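Oligopeptide ABC transporter, periplasmic oligopeptide-binding protein, putative (Thermotoga maritima MSB8, PDB 5IPW) probably binds oligopeptides outside the cytoplasmic membrane and hands them to an ABC transporter for uptake. Local coordinates at residues 20-24 / 39-43; 139-145 / 220-225; 368-374 / 456-461. One frame throughout, in Å; residues are numbered along the deposited sequence.

Contact 1: residues 20-24 / 39-43; sequences EYHES and VEQRL
Val39, the first residue of the one-turn helix 39-42, packs against Tyr21, His22 and Glu23 of an extended loop. The contact closes an excursion of the chain that leaves through helix 25-32 and comes back at this turn. The two methyls of Val39 divide the work: CG2, anti to the backbone N, reaches His22 O at 4.0 Å, while CG1 (chi1 58°) lies 4.3 Å from Tyr21 CB. Glu40 comes next, and its bent side chain contributes through solvent. A water accepts from Tyr21 N and donates to Glu40 OE2, 2.9 Å from the latter, and so bridges the loop backbone to the Glu40 carboxylate. Arg42, bent at chi3, turns its guanidinium back along Val39, with Val39 CA over one face and an edge presented to the carboxylate of Glu23. The two planes are 15° apart and the pair is placed as a salt bridge, though a doubtful one, since Glu23 OE1 and Arg42 NH2 are modelled too close together. A second water accepts from Val39 N and donates to this less certain Glu23 OE1. Both groups have further partners, Thr28 for the Glu23 carboxylate and Pro37 O for Arg42 NE. Leu43 closes the turn by donating from its N to Val39 O at 2.9 Å, where helical geometry ends. Its side chain then crosses to the ring of Tyr21, which also touches Pro47. Replacing Tyr21 by an alanine would probably leave the Leu43 methyl without the aromatic surface it rests on and open a gap between loop and turn. In this CH-pi contact Leu43 CD1 sits over one face, 3.7 Å from the Tyr21 ring centroid and 19° off the normal, displaced toward CG, its nearest ring atom at 3.5 Å.

Contact 2: residues 139-145 / 220-225; sequences IVGNDDI and WVDLFN
Ile145 wedges its side chain between Trp220 and Phe224 of helix 220-227, and these three residues make most of the contact. Its CG1 branch, anti to the carbonyl carbon (chi1 -68°), runs across both aromatic groups. CG1 lies 3.8 Å from Trp220 CZ3, on the six-membered part of the indole, and CD1 continues to Phe224. There it stands over one face in a CH-pi contact, 4.0 Å from the ring centroid and 14° off the normal. A second isoleucine meets the same phenyl ring from another direction: Ile139, near the end of helix 129-140, brings CD1 to the ring edge, 3.6 Å from Phe224 CZ. The other Ile145 branch, CG2, approaches Asn225 OD1.

Trp220 is engaged from several sides. Asp144 CB touches its CZ2 at 3.6 Å, and on the helix itself Val221 CG2 covers one indole face while also meeting Asp144 CB. Met205 and Ile208 of helix 205-209 add further apolar contacts to Trp220. At the rim of the indole, near its plane, comes Asn142 OD1, with the amide turned nearly perpendicular to the ring. That oxygen accepts a bond from Ile145 N at 2.8 Å, almost straight at 178°, in an Asx motif that folds the chain leaving helix 129-140 and presents Ile145 to the aromatic pair.

No hydrogen bond passes between the two segments. The Asn142 bond that shapes the turn stays within it, which suggests that the turn and helix 220-227 are held together mainly by van der Waals contact of aliphatic groups with rings.

Contact 3: residues 368-374 / 456-461; sequences AINREEI and MVKEYW
The backbones come nearest at Ala368 and Tyr460, whose CA atoms are 5.9 Å apart, and diverge to 7.6 Å between the CA atoms of Ile374 and Met456, as the chain entering helix 371-379 passes along helix 448-462. Tyr460 is the central side chain. Asn370 CB lies over one face of its ring, 4.1 Å from the centroid and 21° off the normal in a CH-pi contact, while Met456 O of its own helix covers the opposite face. Ile374 meets the ring at its edge, with CD1 4.0 Å from Tyr460 CE2, and the methylenes of Glu373 pass near the hydroxyl.

Met456 bends at its last torsion (chi3 43°), which turns the CE methyl back onto Ile374 CG1 at 3.6 Å. At the other end, Ala368 CB meets the edge of the Trp461 indole, 3.6 Å from CD1, and Ile369 runs alongside in the same direction. Val457 CG1 lies over an indole face, and the indole NE1 is hydrogen-bonded to Leu365 O.

Trp461 also reaches Phe441 and Ile443 of strand 440-445, whereas Ile369 touches Ile589 and Thr591 of strand 589-591. Both elements thus pack on one mixed sheet, where helix 448-462 joins the neighbouring parallel strands 440-445 and 467-472 as a beta-alpha-beta crossover, a unit characteristic of the alpha/beta lobes of periplasmic binding proteins.

How the contacts relate
The three contacts share no elements and do not touch; the nearest atoms of contacts 1 and 2 are still about 22 Å apart. Contact 3 lies across the chain's centre from both others, its centre about 60 Å from that of contact 1 and 54 Å from that of contact 2. All are partly buried, but contact 3 has the largest share of buried residues and joins helical elements on a sheet. Contact 2 links a turn to a helix through aliphatic-aromatic packing. None of the three has a direct hydrogen bond across its segments. In contact 1, bridging waters and a doubtful acid-base pair accompany a few apolar contacts, over the smallest buried surface of the three.

Contact 1: residues 20-24 / 39-43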
loop_
_atom_site.group_PDB
_atom_site.type_symbol
_atom_site.label_atom_id
_atom_site.label_comp_id
_atom_site.label_asym_id
_atom_site.label_seq_id
_atom_site.Cartn_x
_atom_site.Cartn_y
_atom_site.Cartn_z
ATOM N N GLU A 20 23.115 -24.959 12.899
ATOM C CA GLU A 20 22.917 -24.794 14.328
ATOM C C GLU A 20 21.877 -23.701 14.531
ATOM O O GLU A 20 21.864 -22.715 13.784
ATOM C CB GLU A 20 24.241 -24.360 14.950
ATOM C CG GLU A 20 24.618 -25.053 16.242
ATOM C CD GLU A 20 25.928 -24.521 16.811
ATOM O OE1 GLU A 20 26.840 -24.168 16.022
ATOM O OE2 GLU A 20 26.047 -24.449 18.053
ATOM N N TYR A 21 21.005 -23.869 15.525
ATOM C CA TYR A 21 20.009 -22.841 15.841
ATOM C C TYR A 21 20.329 -22.158 17.150
ATOM O O TYR A 21 20.828 -22.791 18.081
ATOM C CB TYR A 21 18.608 -23.428 15.916
ATOM C CG TYR A 21 18.069 -23.910 14.601
ATOM C CD1 TYR A 21 18.098 -23.100 13.484
ATOM C CD2 TYR A 21 17.488 -25.175 14.485
ATOM C CE1 TYR A 21 17.594 -23.537 12.277
ATOM C CE2 TYR A 21 16.975 -25.624 13.278
ATOM C CZ TYR A 21 17.037 -24.797 12.178
ATOM O OH TYR A 21 16.541 -25.209 10.968
ATOM N N HIS A 22 20.029 -20.863 17.210
ATOM C CA HIS A 22 20.308 -20.043 18.384
ATOM C C HIS A 22 19.051 -19.314 18.815
ATOM O O HIS A 22 18.102 -19.212 18.046
ATOM C CB HIS A 22 21.415 -19.049 18.062
ATOM C CG HIS A 22 22.658 -19.697 17.545
ATOM N ND1 HIS A 22 23.552 -20.350 18.367
ATOM C CD2 HIS A 22 23.143 -19.818 16.288
ATOM C CE1 HIS A 22 24.539 -20.838 17.637
ATOM N NE2 HIS A 22 24.313 -20.533 16.372
ATOM N N GLU A 23 19.052 -18.805 20.042
ATOM C CA GLU A 23 17.860 -18.189 20.622
ATOM C C GLU A 23 18.249 -17.038 21.507
ATOM O O GLU A 23 19.395 -16.948 21.931
ATOM C CB GLU A 23 17.106 -19.218 21.462
ATOM C CG GLU A 23 17.773 -19.518 22.806
ATOM C CD GLU A 23 17.368 -20.852 23.403
ATOM O OE1 GLU A 23 16.372 -21.411 22.934
ATOM O OE2 GLU A 23 18.035 -21.346 24.338
ATOM N N SER A 24 17.292 -16.172 21.820
ATOM C CA SER A 24 17.567 -15.049 22.707
ATOM C C SER A 24 17.865 -15.566 24.108
ATOM O O SER A 24 17.233 -16.515 24.548
ATOM C CB SER A 24 16.383 -14.100 22.761
ATOM O OG SER A 24 16.708 -12.940 23.508
ATOM N N VAL A 39 14.945 -24.525 21.538
ATOM C CA VAL A 39 14.705 -23.901 20.231
ATOM C C VAL A 39 14.554 -24.912 19.077
ATOM O O VAL A 39 13.726 -24.720 18.182
ATOM C CB VAL A 39 15.781 -22.826 19.915
ATOM C CG1 VAL A 39 17.193 -23.406 19.926
ATOM C CG2 VAL A 39 15.497 -22.140 18.590
ATOM N N GLU A 40 15.329 -25.992 19.124
ATOM C CA GLU A 40 15.301 -27.028 18.078
ATOM C C GLU A 40 13.908 -27.623 17.937
ATOM O O GLU A 40 13.461 -27.949 16.828
ATOM C CB GLU A 40 16.289 -28.158 18.403
ATOM C CG GLU A 40 17.759 -27.778 18.290
ATOM C CD GLU A 40 18.309 -27.046 19.512
ATOM O OE1 GLU A 40 17.706 -27.153 20.619
ATOM O OE2 GLU A 40 19.356 -26.364 19.358
ATOM N N GLN A 41 13.241 -27.766 19.081
ATOM C CA GLN A 41 11.883 -28.284 19.152
ATOM C C GLN A 41 10.825 -27.214 18.851
ATOM O O GLN A 41 9.817 -27.503 18.189
ATOM C CB GLN A 41 11.646 -28.866 20.535
ATOM C CG GLN A 41 10.280 -29.509 20.707
ATOM C CD GLN A 41 10.114 -30.166 22.066
ATOM O OE1 GLN A 41 11.096 -30.613 22.691
ATOM N NE2 GLN A 41 8.867 -30.230 22.536
ATOM N N ARG A 42 11.055 -25.997 19.353
ATOM C CA ARG A 42 10.155 -24.857 19.123
ATOM C C ARG A 42 10.019 -24.488 17.649
ATOM O O ARG A 42 8.918 -24.219 17.169
ATOM C CB ARG A 42 10.676 -23.621 19.840
ATOM C CG ARG A 42 10.338 -23.503 21.309
ATOM C CD ARG A 42 10.823 -22.150 21.809
ATOM N NE ARG A 42 12.102 -22.289 22.470
ATOM C CZ ARG A 42 13.133 -21.460 22.378
ATOM N NH1 ARG A 42 13.120 -20.375 21.624
ATOM N NH2 ARG A 42 14.217 -21.749 23.062
ATOM N N LEU A 43 11.148 -24.434 16.948
ATOM C CA LEU A 43 11.158 -24.111 15.513
ATOM C C LEU A 43 10.500 -25.204 14.669
ATOM O O LEU A 43 10.440 -26.357 15.079
ATOM C CB LEU A 43 12.593 -23.916 15.020
ATOM C CG LEU A 43 13.330 -22.685 15.530
ATOM C CD1 LEU A 43 14.821 -22.869 15.328
ATOM C CD2 LEU A 43 12.847 -21.434 14.817
HETATM O O HOH W 1 21.031 -26.369 17.025
HETATM O O HOH W 2 17.168 -24.076 23.532
#

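Contact 2: residues 139-145 / 220-225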
loop_
_atom_site.group_PDB
_atom_site.type_symbol
_atom_site.label_atom_id
_atom_site.label_comp_id
_atom_site.label_asym_id
_atom_site.label_seq_id
_atom_site.Cartn_x
_atom_site.Cartn_y
_atom_site.Cartn_z
ATOM N N ILE A 139 -14.879 -17.769 9.810
ATOM C CA ILE A 139 -14.738 -16.375 10.234
ATOM C C ILE A 139 -15.093 -15.453 9.079
ATOM O O ILE A 139 -16.082 -14.720 9.150
ATOM C CB ILE A 139 -13.328 -16.054 10.789
ATOM C CG1 ILE A 139 -13.007 -17.005 11.956
ATOM C CG2 ILE A 139 -13.249 -14.599 11.237
ATOM C CD1 ILE A 139 -11.755 -16.681 12.742
ATOM N N VAL A 140 -14.303 -15.498 8.013
ATOM C CA VAL A 140 -14.556 -14.649 6.859
ATOM C C VAL A 140 -15.914 -15.029 6.270
ATOM O O VAL A 140 -16.765 -14.164 6.061
ATOM C CB VAL A 140 -13.450 -14.768 5.790
ATOM C CG1 VAL A 140 -13.765 -13.897 4.581
ATOM C CG2 VAL A 140 -12.097 -14.371 6.367
ATOM N N GLY A 141 -16.121 -16.329 6.052
ATOM C CA GLY A 141 -17.360 -16.842 5.451
ATOM C C GLY A 141 -18.532 -17.032 6.399
ATOM O O GLY A 141 -19.485 -17.739 6.067
ATOM N N ASN A 142 -18.462 -16.407 7.573
ATOM C CA ASN A 142 -19.533 -16.447 8.558
ATOM C C ASN A 142 -20.251 -15.101 8.633
ATOM O O ASN A 142 -19.664 -14.093 9.041
ATOM C CB ASN A 142 -18.961 -16.803 9.925
ATOM C CG ASN A 142 -20.017 -16.828 11.011
ATOM O OD1 ASN A 142 -20.511 -15.785 11.435
ATOM N ND2 ASN A 142 -20.354 -18.023 11.480
ATOM N N ASP A 143 -21.536 -15.104 8.279
ATOM C CA ASP A 143 -22.310 -13.864 8.101
ATOM C C ASP A 143 -22.484 -13.052 9.384
ATOM O O ASP A 143 -22.540 -11.831 9.334
ATOM C CB ASP A 143 -23.679 -14.174 7.486
ATOM C CG ASP A 143 -23.578 -14.969 6.183
ATOM O OD1 ASP A 143 -22.453 -15.167 5.665
ATOM O OD2 ASP A 143 -24.634 -15.404 5.681
ATOM N N ASP A 144 -22.562 -13.729 10.526
ATOM C CA ASP A 144 -22.677 -13.046 11.815
ATOM C C ASP A 144 -21.384 -12.314 12.158
ATOM O O ASP A 144 -21.392 -11.113 12.447
ATOM C CB ASP A 144 -22.999 -14.045 12.926
ATOM C CG ASP A 144 -24.353 -14.692 12.755
ATOM O OD1 ASP A 144 -25.365 -13.981 12.915
ATOM O OD2 ASP A 144 -24.403 -15.909 12.474
ATOM N N ILE A 145 -20.277 -13.051 12.122
ATOM C CA ILE A 145 -18.963 -12.504 12.447
ATOM C C ILE A 145 -18.548 -11.464 11.415
ATOM O O ILE A 145 -18.108 -10.370 11.774
ATOM C CB ILE A 145 -17.890 -13.614 12.522
ATOM C CG1 ILE A 145 -18.150 -14.516 13.730
ATOM C CG2 ILE A 145 -16.491 -13.016 12.623
ATOM C CD1 ILE A 145 -17.432 -15.848 13.679
ATOM N N TRP A 220 -22.992 -13.285 20.863
ATOM C CA TRP A 220 -21.846 -14.205 20.840
ATOM C C TRP A 220 -20.757 -13.708 19.918
ATOM O O TRP A 220 -19.581 -13.999 20.131
ATOM C CB TRP A 220 -22.276 -15.635 20.480
ATOM C CG TRP A 220 -22.745 -15.826 19.079
ATOM C CD1 TRP A 220 -24.035 -15.849 18.647
ATOM C CD2 TRP A 220 -21.929 -16.054 17.922
ATOM N NE1 TRP A 220 -24.076 -16.067 17.291
ATOM C CE2 TRP A 220 -22.796 -16.196 16.821
ATOM C CE3 TRP A 220 -20.548 -16.145 17.709
ATOM C CZ2 TRP A 220 -22.331 -16.422 15.527
ATOM C CZ3 TRP A 220 -20.088 -16.370 16.420
ATOM C CH2 TRP A 220 -20.975 -16.505 15.347
ATOM N N VAL A 221 -21.158 -12.945 18.910
ATOM C CA VAL A 221 -20.217 -12.303 17.997
ATOM C C VAL A 221 -19.294 -11.348 18.767
ATOM O O VAL A 221 -18.104 -11.253 18.462
ATOM C CB VAL A 221 -20.957 -11.548 16.865
ATOM C CG1 VAL A 221 -19.977 -10.843 15.942
ATOM C CG2 VAL A 221 -21.814 -12.505 16.048
ATOM N N ASP A 222 -19.839 -10.664 19.771
ATOM C CA ASP A 222 -19.063 -9.713 20.567
ATOM C C ASP A 222 -17.979 -10.431 21.350
ATOM O O ASP A 222 -16.856 -9.939 21.457
ATOM C CB ASP A 222 -19.957 -8.947 21.546
ATOM C CG ASP A 222 -20.984 -8.071 20.853
ATOM O OD1 ASP A 222 -20.803 -7.728 19.664
ATOM O OD2 ASP A 222 -21.986 -7.727 21.519
ATOM N N LEU A 223 -18.332 -11.586 21.906
ATOM C CA LEU A 223 -17.375 -12.426 22.617
ATOM C C LEU A 223 -16.307 -12.941 21.656
ATOM O O LEU A 223 -15.122 -12.910 21.978
ATOM C CB LEU A 223 -18.081 -13.599 23.306
ATOM C CG LEU A 223 -17.199 -14.597 24.072
ATOM C CD1 LEU A 223 -16.381 -13.920 25.163
ATOM C CD2 LEU A 223 -18.045 -15.717 24.665
ATOM N N PHE A 224 -16.722 -13.393 20.474
ATOM C CA PHE A 224 -15.777 -13.939 19.514
ATOM C C PHE A 224 -14.761 -12.903 19.062
ATOM O O PHE A 224 -13.561 -13.174 19.068
ATOM C CB PHE A 224 -16.487 -14.518 18.291
ATOM C CG PHE A 224 -15.569 -15.278 17.380
ATOM C CD1 PHE A 224 -14.874 -14.624 16.371
ATOM C CD2 PHE A 224 -15.381 -16.641 17.545
ATOM C CE1 PHE A 224 -14.015 -15.318 15.535
ATOM C CE2 PHE A 224 -14.528 -17.344 16.710
ATOM C CZ PHE A 224 -13.842 -16.681 15.705
ATOM N N ASN A 225 -15.243 -11.729 18.670
ATOM C CA ASN A 225 -14.368 -10.655 18.205
ATOM C C ASN A 225 -13.442 -10.124 19.299
ATOM O O ASN A 225 -12.334 -9.686 19.001
ATOM C CB ASN A 225 -15.182 -9.507 17.606
ATOM C CG ASN A 225 -15.950 -9.917 16.355
ATOM O OD1 ASN A 225 -15.511 -10.768 15.576
ATOM N ND2 ASN A 225 -17.107 -9.304 16.155
#

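Contact 3: residues 368-374 / 456-461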
loop_
_atom_site.group_PDB
_atom_site.type_symbol
_atom_site.label_atom_id
_atom_site.label_comp_id
_atom_site.label_asym_id
_atom_site.label_seq_id
_atom_site.Cartn_x
_atom_site.Cartn_y
_atom_site.Cartn_z
ATOM N N ALA A 368 4.989 24.006 -20.088
ATOM C CA ALA A 368 4.916 25.350 -19.523
ATOM C C ALA A 368 5.046 25.384 -18.002
ATOM O O ALA A 368 5.102 26.466 -17.414
ATOM C CB ALA A 368 3.618 26.016 -19.944
ATOM N N ILE A 369 5.089 24.216 -17.362
ATOM C CA ILE A 369 5.154 24.159 -15.906
ATOM C C ILE A 369 6.598 24.111 -15.417
ATOM O O ILE A 369 7.394 23.278 -15.856
ATOM C CB ILE A 369 4.378 22.956 -15.335
ATOM C CG1 ILE A 369 2.969 22.906 -15.940
ATOM C CG2 ILE A 369 4.306 23.062 -13.816
ATOM C CD1 ILE A 369 2.045 21.854 -15.357
ATOM N N ASN A 370 6.913 25.027 -14.504
ATOM C CA ASN A 370 8.185 25.051 -13.801
ATOM C C ASN A 370 8.068 24.241 -12.505
ATOM O O ASN A 370 7.817 24.799 -11.431
ATOM C CB ASN A 370 8.570 26.514 -13.507
ATOM C CG ASN A 370 10.046 26.708 -13.154
ATOM O OD1 ASN A 370 10.404 27.747 -12.599
ATOM N ND2 ASN A 370 10.908 25.743 -13.487
ATOM N N ARG A 371 8.230 22.923 -12.611
ATOM C CA ARG A 371 8.086 22.036 -11.446
ATOM C C ARG A 371 9.124 22.344 -10.376
ATOM O O ARG A 371 8.790 22.467 -9.189
ATOM C CB ARG A 371 8.205 20.563 -11.843
ATOM C CG ARG A 371 6.937 19.938 -12.391
ATOM C CD ARG A 371 6.942 19.840 -13.897
ATOM N NE ARG A 371 5.756 19.149 -14.382
ATOM C CZ ARG A 371 5.473 18.937 -15.664
ATOM N NH1 ARG A 371 6.292 19.352 -16.628
ATOM N NH2 ARG A 371 4.356 18.304 -15.984
ATOM N N GLU A 372 10.378 22.454 -10.819
ATOM C CA GLU A 372 11.502 22.831 -9.962
ATOM C C GLU A 372 11.142 24.008 -9.057
ATOM O O GLU A 372 11.413 23.978 -7.861
ATOM C CB GLU A 372 12.716 23.187 -10.822
ATOM C CG GLU A 372 13.946 23.636 -10.040
ATOM C CD GLU A 372 14.848 24.556 -10.850
ATOM O OE1 GLU A 372 14.708 25.793 -10.719
ATOM O OE2 GLU A 372 15.684 24.044 -11.626
ATOM N N GLU A 373 10.526 25.031 -9.637
ATOM C CA GLU A 373 10.139 26.227 -8.892
ATOM C C GLU A 373 9.097 25.893 -7.823
ATOM O O GLU A 373 9.303 26.189 -6.645
ATOM C CB GLU A 373 9.641 27.304 -9.869
ATOM C CG GLU A 373 8.950 28.531 -9.285
ATOM C CD GLU A 373 9.874 29.473 -8.532
ATOM O OE1 GLU A 373 10.889 29.016 -7.962
ATOM O OE2 GLU A 373 9.564 30.684 -8.495
ATOM N N ILE A 374 8.005 25.253 -8.239
ATOM C CA ILE A 374 6.934 24.827 -7.318
ATOM C C ILE A 374 7.517 24.070 -6.129
ATOM O O ILE A 374 7.145 24.317 -4.969
ATOM C CB ILE A 374 5.885 23.932 -8.029
ATOM C CG1 ILE A 374 5.106 24.737 -9.079
ATOM C CG2 ILE A 374 4.899 23.331 -7.027
ATOM C CD1 ILE A 374 4.529 23.893 -10.195
ATOM N N MET A 456 0.080 29.295 -8.862
ATOM C CA MET A 456 1.385 29.551 -9.452
ATOM C C MET A 456 1.406 29.157 -10.917
ATOM O O MET A 456 2.076 29.799 -11.716
ATOM C CB MET A 456 2.479 28.798 -8.702
ATOM C CG MET A 456 2.667 29.265 -7.266
ATOM S SD MET A 456 3.763 28.203 -6.304
ATOM C CE MET A 456 5.073 27.924 -7.491
ATOM N N VAL A 457 0.676 28.100 -11.263
ATOM C CA VAL A 457 0.573 27.632 -12.658
ATOM C C VAL A 457 -0.225 28.620 -13.523
ATOM O O VAL A 457 -0.061 28.657 -14.747
ATOM C CB VAL A 457 -0.060 26.218 -12.744
ATOM C CG1 VAL A 457 -0.200 25.753 -14.192
ATOM C CG2 VAL A 457 0.776 25.212 -11.959
ATOM N N LYS A 458 -1.090 29.403 -12.877
ATOM C CA LYS A 458 -1.753 30.541 -13.511
ATOM C C LYS A 458 -0.725 31.385 -14.264
ATOM O O LYS A 458 -0.880 31.642 -15.457
ATOM C CB LYS A 458 -2.466 31.392 -12.452
ATOM C CG LYS A 458 -3.455 32.411 -12.992
ATOM C CD LYS A 458 -4.265 33.032 -11.862
ATOM C CE LYS A 458 -4.874 34.369 -12.261
ATOM N NZ LYS A 458 -5.627 34.300 -13.544
ATOM N N GLU A 459 0.334 31.784 -13.561
ATOM C CA GLU A 459 1.430 32.540 -14.169
ATOM C C GLU A 459 2.123 31.781 -15.291
ATOM O O GLU A 459 2.337 32.327 -16.363
ATOM C CB GLU A 459 2.475 32.938 -13.121
ATOM C CG GLU A 459 2.113 34.174 -12.317
ATOM C CD GLU A 459 2.083 35.438 -13.161
ATOM O OE1 GLU A 459 3.060 35.700 -13.899
ATOM O OE2 GLU A 459 1.076 36.173 -13.079
ATOM N N TYR A 460 2.474 30.524 -15.054
ATOM C CA TYR A 460 3.282 29.784 -16.031
ATOM C C TYR A 460 2.523 29.590 -17.335
ATOM O O TYR A 460 3.119 29.596 -18.414
ATOM C CB TYR A 460 3.749 28.422 -15.485
ATOM C CG TYR A 460 4.406 28.453 -14.116
ATOM C CD1 TYR A 460 4.966 29.629 -13.600
ATOM C CD2 TYR A 460 4.482 27.302 -13.339
ATOM C CE1 TYR A 460 5.560 29.656 -12.351
ATOM C CE2 TYR A 460 5.083 27.320 -12.091
ATOM C CZ TYR A 460 5.617 28.500 -11.605
ATOM O OH TYR A 460 6.209 28.535 -10.369
ATOM N N TRP A 461 1.206 29.429 -17.224
ATOM C CA TRP A 461 0.346 29.220 -18.387
ATOM C C TRP A 461 -0.038 30.527 -19.100
ATOM O O TRP A 461 -0.332 30.520 -20.298
ATOM C CB TRP A 461 -0.899 28.410 -17.992
ATOM C CG TRP A 461 -0.638 26.925 -17.810
ATOM C CD1 TRP A 461 0.523 26.250 -18.079
ATOM C CD2 TRP A 461 -1.576 25.935 -17.371
ATOM N NE1 TRP A 461 0.369 24.913 -17.816
ATOM C CE2 TRP A 461 -0.909 24.692 -17.378
ATOM C CE3 TRP A 461 -2.914 25.979 -16.964
ATOM C CZ2 TRP A 461 -1.535 23.506 -16.999
ATOM C CZ3 TRP A 461 -3.534 24.797 -16.584
ATOM C CH2 TRP A 461 -2.843 23.579 -16.604
#